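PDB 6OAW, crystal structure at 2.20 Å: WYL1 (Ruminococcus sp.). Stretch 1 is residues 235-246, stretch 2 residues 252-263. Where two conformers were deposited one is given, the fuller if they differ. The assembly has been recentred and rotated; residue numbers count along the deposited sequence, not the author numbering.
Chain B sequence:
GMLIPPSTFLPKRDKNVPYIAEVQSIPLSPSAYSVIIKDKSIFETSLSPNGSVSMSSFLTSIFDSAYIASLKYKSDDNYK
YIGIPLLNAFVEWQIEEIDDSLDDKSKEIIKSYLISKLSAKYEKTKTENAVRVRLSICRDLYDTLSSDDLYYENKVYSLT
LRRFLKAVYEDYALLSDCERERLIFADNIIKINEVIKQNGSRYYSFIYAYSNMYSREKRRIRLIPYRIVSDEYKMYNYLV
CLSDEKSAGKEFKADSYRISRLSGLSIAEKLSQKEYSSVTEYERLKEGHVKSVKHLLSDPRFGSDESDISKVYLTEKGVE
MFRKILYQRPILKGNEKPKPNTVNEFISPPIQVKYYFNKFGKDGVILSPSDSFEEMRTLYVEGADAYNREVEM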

HETATM    1  N   MSE B 235       2.030  -5.817  -7.637  1.00 43.65           N
HETATM    2  CA  MSE B 235       0.776  -6.633  -7.762  1.00 45.94           C
HETATM    3  C   MSE B 235       1.125  -8.125  -7.843  1.00 43.70           C
HETATM    4  O   MSE B 235       0.651  -8.869  -6.978  1.00 47.92           O
HETATM    5  CB  MSE B 235      -0.078  -6.182  -8.952  0.50 48.70           C
HETATM    6  CG  MSE B 235      -0.574  -4.741  -8.878  0.50 52.75           C
HETATM    7 SE   MSE B 235      -1.875  -4.376  -7.433  0.50 61.92          SE
HETATM    8  CE  MSE B 235      -0.996  -3.386  -5.968  0.50 60.34           C
ATOM      9  N   TYR B 236       1.926  -8.564  -8.814  1.00 40.92           N
ATOM     10  CA  TYR B 236       2.168 -10.008  -9.064  1.00 39.34           C
ATOM     11  C   TYR B 236       3.655 -10.315  -9.131  1.00 38.32           C
ATOM     12  O   TYR B 236       4.437  -9.424  -9.484  1.00 39.36           O
ATOM     13  CB  TYR B 236       1.447 -10.439 -10.348  1.00 41.44           C
ATOM     14  CG  TYR B 236      -0.046 -10.247 -10.258  1.00 42.14           C
ATOM     15  CD1 TYR B 236      -0.805 -11.009  -9.378  1.00 43.49           C
ATOM     16  CD2 TYR B 236      -0.682  -9.229 -10.963  1.00 43.48           C
ATOM     17  CE1 TYR B 236      -2.174 -10.804  -9.233  1.00 44.30           C
ATOM     18  CE2 TYR B 236      -2.047  -9.008 -10.827  1.00 44.80           C
ATOM     19  CZ  TYR B 236      -2.799  -9.811  -9.979  1.00 45.97           C
ATOM     20  OH  TYR B 236      -4.143  -9.600  -9.844  1.00 46.97           O
ATOM     21  N   ASN B 237       4.017 -11.549  -8.768  1.00 37.08           N
ATOM     22  CA  ASN B 237       5.369 -12.115  -8.945  1.00 37.15           C
ATOM     23  C   ASN B 237       5.398 -12.983 -10.205  1.00 38.55           C
ATOM     24  O   ASN B 237       4.464 -13.766 -10.433  1.00 38.68           O
ATOM     25  CB  ASN B 237       5.821 -12.902  -7.721  1.00 37.41           C
ATOM     26  CG  ASN B 237       5.806 -12.047  -6.476  1.00 36.69           C
ATOM     27  OD1 ASN B 237       6.723 -11.253  -6.253  1.00 37.29           O
ATOM     28  ND2 ASN B 237       4.736 -12.164  -5.705  1.00 36.34           N
ATOM     29  N   TYR B 238       6.488 -12.876 -10.966  1.00 38.93           N
ATOM     30  CA  TYR B 238       6.736 -13.622 -12.225  1.00 39.19           C
ATOM     31  C   TYR B 238       8.069 -14.367 -12.104  1.00 39.86           C
ATOM     32  O   TYR B 238       9.054 -13.798 -11.618  1.00 41.74           O
ATOM     33  CB  TYR B 238       6.752 -12.659 -13.412  1.00 38.39           C
ATOM     34  CG  TYR B 238       5.462 -11.930 -13.670  1.00 37.57           C
ATOM     35  CD1 TYR B 238       5.163 -10.787 -12.948  1.00 37.12           C
ATOM     36  CD2 TYR B 238       4.524 -12.390 -14.583  1.00 37.54           C
ATOM     37  CE1 TYR B 238       3.982 -10.096 -13.144  1.00 36.81           C
ATOM     38  CE2 TYR B 238       3.342 -11.692 -14.813  1.00 37.21           C
ATOM     39  CZ  TYR B 238       3.057 -10.550 -14.074  1.00 37.09           C
ATOM     40  OH  TYR B 238       1.922  -9.801 -14.225  1.00 36.02           O
ATOM     41  N   LEU B 239       8.123 -15.609 -12.569  1.00 41.36           N
ATOM     42  CA  LEU B 239       9.404 -16.289 -12.867  1.00 42.59           C
ATOM     43  C   LEU B 239       9.802 -15.941 -14.299  1.00 44.43           C
ATOM     44  O   LEU B 239       9.135 -16.416 -15.233  1.00 45.83           O
ATOM     45  CB  LEU B 239       9.268 -17.801 -12.710  1.00 42.99           C
ATOM     46  CG  LEU B 239      10.510 -18.577 -13.127  1.00 44.24           C
ATOM     47  CD1 LEU B 239      11.731 -18.113 -12.354  1.00 45.47           C
ATOM     48  CD2 LEU B 239      10.305 -20.067 -12.925  1.00 45.79           C
ATOM     49  N   VAL B 240      10.825 -15.112 -14.465  1.00 44.74           N
ATOM     50  CA  VAL B 240      11.473 -14.917 -15.787  1.00 45.63           C
ATOM     51  C   VAL B 240      12.416 -16.095 -16.003  1.00 47.33           C
ATOM     52  O   VAL B 240      13.168 -16.426 -15.098  1.00 48.20           O
ATOM     53  CB  VAL B 240      12.182 -13.557 -15.907  1.00 45.92           C
ATOM     54  CG1 VAL B 240      12.842 -13.413 -17.266  1.00 47.44           C
ATOM     55  CG2 VAL B 240      11.222 -12.403 -15.678  1.00 44.38           C
ATOM     56  N   CYS B 241      12.314 -16.763 -17.145  1.00 50.01           N
ATOM     57  CA  CYS B 241      12.988 -18.069 -17.376  1.00 51.74           C
ATOM     58  C   CYS B 241      13.106 -18.360 -18.871  1.00 52.18           C
ATOM     59  O   CYS B 241      12.568 -17.587 -19.659  1.00 50.78           O
ATOM     60  CB  CYS B 241      12.193 -19.178 -16.706  1.00 51.61           C
ATOM     61  SG  CYS B 241      10.518 -19.318 -17.374  1.00 51.86           S
ATOM     62  N   LEU B 242      13.748 -19.471 -19.231  1.00 53.67           N
ATOM     63  CA  LEU B 242      13.539 -20.106 -20.559  1.00 55.35           C
ATOM     64  C   LEU B 242      12.539 -21.245 -20.371  1.00 54.96           C
ATOM     65  O   LEU B 242      12.620 -21.918 -19.322  1.00 54.70           O
ATOM     66  CB  LEU B 242      14.851 -20.623 -21.147  1.00 57.78           C
ATOM     67  CG  LEU B 242      16.032 -19.656 -21.092  1.00 58.63           C
ATOM     68  CD1 LEU B 242      17.173 -20.166 -21.955  1.00 61.62           C
ATOM     69  CD2 LEU B 242      15.629 -18.252 -21.525  1.00 57.66           C
ATOM     70  N   SER B 243      11.621 -21.408 -21.328  1.00 54.89           N
ATOM     71  CA  SER B 243      10.575 -22.458 -21.308  1.00 55.77           C
ATOM     72  C   SER B 243      10.445 -23.110 -22.689  1.00 58.02           C
ATOM     73  O   SER B 243      10.747 -22.439 -23.697  1.00 57.58           O
ATOM     74  CB  SER B 243       9.293 -21.882 -20.859  1.00 53.98           C
ATOM     75  OG  SER B 243       8.233 -22.803 -21.064  1.00 53.88           O
ATOM     76  N   ASP B 244      10.022 -24.376 -22.715  1.00 59.77           N
ATOM     77  CA  ASP B 244       9.807 -25.160 -23.957  1.00 62.90           C
ATOM     78  C   ASP B 244       8.306 -25.195 -24.276  1.00 62.29           C
ATOM     79  O   ASP B 244       7.911 -25.957 -25.151  1.00 66.18           O
ATOM     80  CB  ASP B 244      10.415 -26.557 -23.809  1.00 65.40           C
ATOM     81  CG  ASP B 244       9.585 -27.493 -22.941  1.00 66.27           C
ATOM     82  OD1 ASP B 244       8.599 -27.014 -22.346  1.00 63.37           O
ATOM     83  OD2 ASP B 244       9.898 -28.703 -22.903  1.00 68.50           O
ATOM     84  N   GLU B 245       7.486 -24.391 -23.603  1.00 59.71           N
ATOM     85  CA  GLU B 245       6.014 -24.445 -23.768  1.00 59.14           C
ATOM     86  C   GLU B 245       5.649 -23.979 -25.182  1.00 58.85           C
ATOM     87  O   GLU B 245       4.843 -24.677 -25.827  1.00 59.57           O
ATOM     88  CB  GLU B 245       5.292 -23.618 -22.706  1.00 56.53           C
ATOM     89  CG  GLU B 245       3.792 -23.848 -22.710  1.00 58.23           C
ATOM     90  CD  GLU B 245       3.014 -23.092 -21.645  1.00 56.40           C
ATOM     91  OE1 GLU B 245       3.646 -22.359 -20.864  1.00 53.89           O
ATOM     92  OE2 GLU B 245       1.775 -23.246 -21.617  1.00 56.90           O
ATOM     93  N   LYS B 246       6.199 -22.851 -25.627  1.00 57.05           N
ATOM     94  CA  LYS B 246       5.719 -22.110 -26.830  1.00 58.31           C
ATOM     95  C   LYS B 246       5.977 -22.938 -28.106  1.00 60.55           C
ATOM     96  O   LYS B 246       5.202 -22.802 -29.072  1.00 60.22           O
ATOM     97  CB  LYS B 246       6.363 -20.718 -26.884  1.00 57.60           C
TER
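Stretch 2 252-263: FKADSYRISRLS

Stretch 2 runs back along stretch 1 as an antiparallel partner: strand 253-258 pairs with strand 237-243, their N-to-C directions 140° apart and their axes 4.3 Å apart at closest approach. Tyr238 faces Arg258, Val240 faces Ser256 and Leu242 faces Ala254 in non-hydrogen-bonded pairs. Alternating with them, Leu239 with Tyr257, Cys241 with Asp255 and Ser243 with Lys253 each exchange two backbone hydrogen bonds, from Leu239 N to Tyr257 O (2.7 Å) at one end to Lys253 N to Ser243 O (2.8 Å) at the other. The ladder continues past the strand, where a 3-10 segment begins and Ile259 N donates to Asn237 O (3.0 Å).

Tyr257 covers the most surface. It shares its face of the sheet with Leu239, Cys241 and Ser243, and its ring (chi1 m) extends along stretch 1, so that Cys241 SG meets the ring edge at CD1 of Tyr257 (3.7 Å). Its hydroxyl accepts from Ser243 OG (2.8 Å to Tyr257 OH) and donates to Glu245 OE1 in a very short bond (2.4 Å from Tyr257 OH). Arg258 starts on the other face, but its end swings toward stretch 1, and its guanidinium lies flat on the Tyr236 ring, just before the strand, with Arg258 CZ 3.4 Å from Tyr236 CD1, a cation-pi stack. At the opposite end of the pairing, Phe252 receives Asp244 CB over one ring face, 4.1 Å from Phe252 CE1.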

ATOM      1  N   PHE B 252      13.830 -24.247 -26.156  1.00 64.27           N
ATOM      2  CA  PHE B 252      13.744 -23.313 -25.011  1.00 60.74           C
ATOM      3  C   PHE B 252      13.710 -21.879 -25.525  1.00 59.67           C
ATOM      4  O   PHE B 252      14.595 -21.540 -26.300  1.00 60.48           O
ATOM      5  CB  PHE B 252      14.896 -23.586 -24.042  1.00 61.27           C
ATOM      6  CG  PHE B 252      14.666 -24.829 -23.223  1.00 62.01           C
ATOM      7  CD1 PHE B 252      13.864 -24.786 -22.090  1.00 60.30           C
ATOM      8  CD2 PHE B 252      15.185 -26.050 -23.628  1.00 64.77           C
ATOM      9  CE1 PHE B 252      13.624 -25.941 -21.362  1.00 60.94           C
ATOM     10  CE2 PHE B 252      14.953 -27.199 -22.888  1.00 66.20           C
ATOM     11  CZ  PHE B 252      14.167 -27.141 -21.761  1.00 63.88           C
ATOM     12  N   LYS B 253      12.724 -21.083 -25.077  1.00 57.84           N
ATOM     13  CA  LYS B 253      12.599 -19.626 -25.364  1.00 56.40           C
ATOM     14  C   LYS B 253      12.311 -18.873 -24.057  1.00 53.95           C
ATOM     15  O   LYS B 253      11.607 -19.413 -23.168  1.00 53.87           O
ATOM     16  CB  LYS B 253      11.490 -19.344 -26.386  1.00 55.61           C
ATOM     17  N   ALA B 254      12.836 -17.662 -23.945  1.00 53.06           N
ATOM     18  CA  ALA B 254      12.591 -16.745 -22.815  1.00 51.37           C
ATOM     19  C   ALA B 254      11.080 -16.578 -22.621  1.00 50.13           C
ATOM     20  O   ALA B 254      10.345 -16.478 -23.619  1.00 51.83           O
ATOM     21  CB  ALA B 254      13.240 -15.417 -23.067  1.00 52.01           C
ATOM     22  N   ASP B 255      10.632 -16.557 -21.370  1.00 48.15           N
ATOM     23  CA  ASP B 255       9.218 -16.281 -21.032  1.00 46.06           C
ATOM     24  C   ASP B 255       9.129 -15.782 -19.591  1.00 45.60           C
ATOM     25  O   ASP B 255      10.174 -15.774 -18.866  1.00 44.69           O
ATOM     26  CB  ASP B 255       8.359 -17.517 -21.286  1.00 46.23           C
ATOM     27  CG  ASP B 255       6.978 -17.201 -21.812  1.00 46.43           C
ATOM     28  OD1 ASP B 255       6.412 -16.157 -21.405  1.00 45.97           O
ATOM     29  OD2 ASP B 255       6.478 -17.993 -22.635  1.00 47.78           O
ATOM     30  N   SER B 256       7.917 -15.351 -19.224  1.00 45.40           N
ATOM     31  CA  SER B 256       7.552 -14.877 -17.873  1.00 45.32           C
ATOM     32  C   SER B 256       6.250 -15.541 -17.408  1.00 44.78           C
ATOM     33  O   SER B 256       5.165 -15.218 -17.990  1.00 49.54           O
ATOM     34  CB  SER B 256       7.477 -13.361 -17.899  1.00 47.17           C
ATOM     35  OG  SER B 256       7.114 -12.827 -16.630  1.00 46.64           O
ATOM     36  N   TYR B 257       6.337 -16.388 -16.369  1.00 42.46           N
ATOM     37  CA  TYR B 257       5.207 -17.110 -15.747  1.00 41.37           C
ATOM     38  C   TYR B 257       4.843 -16.484 -14.393  1.00 40.47           C
ATOM     39  O   TYR B 257       5.719 -16.387 -13.522  1.00 40.66           O
ATOM     40  CB  TYR B 257       5.558 -18.586 -15.533  1.00 41.88           C
ATOM     41  CG  TYR B 257       5.667 -19.387 -16.791  1.00 43.61           C
ATOM     42  CD1 TYR B 257       6.825 -19.378 -17.546  1.00 44.64           C
ATOM     43  CD2 TYR B 257       4.572 -20.082 -17.283  1.00 44.86           C
ATOM     44  CE1 TYR B 257       6.921 -20.107 -18.725  1.00 46.12           C
ATOM     45  CE2 TYR B 257       4.645 -20.805 -18.461  1.00 46.48           C
ATOM     46  CZ  TYR B 257       5.822 -20.814 -19.179  1.00 46.67           C
ATOM     47  OH  TYR B 257       5.876 -21.500 -20.341  1.00 50.46           O
ATOM     48  N   ARG B 258       3.574 -16.142 -14.188  1.00 40.96           N
ATOM     49  CA  ARG B 258       3.039 -15.835 -12.826  1.00 41.52           C
ATOM     50  C   ARG B 258       3.407 -17.003 -11.902  1.00 41.92           C
ATOM     51  O   ARG B 258       3.102 -18.163 -12.267  1.00 45.66           O
ATOM     52  CB  ARG B 258       1.515 -15.677 -12.874  1.00 42.30           C
ATOM     53  CG  ARG B 258       1.036 -14.409 -13.570  1.00 43.95           C
ATOM     54  CD  ARG B 258       0.867 -13.260 -12.598  1.00 45.13           C
ATOM     55  NE  ARG B 258      -0.030 -13.748 -11.566  1.00 46.56           N
ATOM     56  CZ  ARG B 258      -1.338 -13.591 -11.519  1.00 48.66           C
ATOM     57  NH1 ARG B 258      -2.016 -14.153 -10.528  1.00 49.91           N
ATOM     58  NH2 ARG B 258      -1.959 -12.830 -12.396  1.00 50.56           N
ATOM     59  N   ILE B 259       4.039 -16.756 -10.758  1.00 41.03           N
ATOM     60  CA  ILE B 259       4.387 -17.884  -9.854  1.00 42.41           C
ATOM     61  C   ILE B 259       3.102 -18.559  -9.365  1.00 42.45           C
ATOM     62  O   ILE B 259       3.163 -19.772  -9.033  1.00 42.02           O
ATOM     63  CB  ILE B 259       5.310 -17.485  -8.692  1.00 44.01           C
ATOM     64  CG1 ILE B 259       4.589 -16.662  -7.629  1.00 43.71           C
ATOM     65  CG2 ILE B 259       6.577 -16.810  -9.204  1.00 43.59           C
ATOM     66  CD1 ILE B 259       5.466 -16.359  -6.438  1.00 45.38           C
ATOM     67  N   SER B 260       1.977 -17.849  -9.358  1.00 42.12           N
ATOM     68  CA  SER B 260       0.675 -18.399  -8.913  1.00 43.73           C
ATOM     69  C   SER B 260       0.109 -19.404  -9.932  1.00 47.28           C
ATOM     70  O   SER B 260      -0.819 -20.112  -9.554  1.00 48.14           O
ATOM     71  CB  SER B 260      -0.311 -17.300  -8.594  1.00 43.66           C
ATOM     72  OG  SER B 260      -0.590 -16.495  -9.734  1.00 43.74           O
ATOM     73  N   ARG B 261       0.652 -19.499 -11.153  1.00 49.45           N
ATOM     74  CA  ARG B 261       0.147 -20.435 -12.194  1.00 52.28           C
ATOM     75  C   ARG B 261       1.145 -21.578 -12.434  1.00 51.91           C
ATOM     76  O   ARG B 261       0.935 -22.335 -13.394  1.00 54.43           O
ATOM     77  CB  ARG B 261      -0.176 -19.673 -13.484  1.00 53.95           C
ATOM     78  CG  ARG B 261      -1.087 -18.468 -13.317  1.00 56.35           C
ATOM     79  CD  ARG B 261      -2.558 -18.810 -13.315  1.00 60.38           C
ATOM     80  NE  ARG B 261      -3.039 -18.893 -14.687  1.00 67.98           N
ATOM     81  CZ  ARG B 261      -3.488 -17.877 -15.446  1.00 70.72           C
ATOM     82  NH1 ARG B 261      -3.559 -16.639 -14.973  1.00 70.55           N
ATOM     83  NH2 ARG B 261      -3.874 -18.113 -16.691  1.00 70.97           N
ATOM     84  N   LEU B 262       2.170 -21.738 -11.592  1.00 50.56           N
ATOM     85  CA  LEU B 262       3.061 -22.930 -11.587  1.00 52.24           C
ATOM     86  C   LEU B 262       2.725 -23.802 -10.372  1.00 54.25           C
ATOM     87  O   LEU B 262       2.346 -23.255  -9.339  1.00 55.29           O
ATOM     88  CB  LEU B 262       4.529 -22.488 -11.571  1.00 50.77           C
ATOM     89  CG  LEU B 262       4.957 -21.609 -12.744  1.00 49.70           C
ATOM     90  CD1 LEU B 262       6.334 -21.045 -12.506  1.00 48.87           C
ATOM     91  CD2 LEU B 262       4.882 -22.383 -14.048  1.00 51.14           C
ATOM     92  N   SER B 263       2.924 -25.108 -10.496  1.00 56.76           N
ATOM     93  CA  SER B 263       2.788 -26.100  -9.414  1.00 59.51           C
ATOM     94  C   SER B 263       3.613 -27.343  -9.774  1.00 62.29           C
ATOM     95  O   SER B 263       4.115 -27.426 -10.943  1.00 61.13           O
ATOM     96  CB  SER B 263       1.326 -26.444  -9.190  1.00 61.87           C
ATOM     97  OG  SER B 263       0.739 -27.021 -10.361  1.00 63.15           O
TER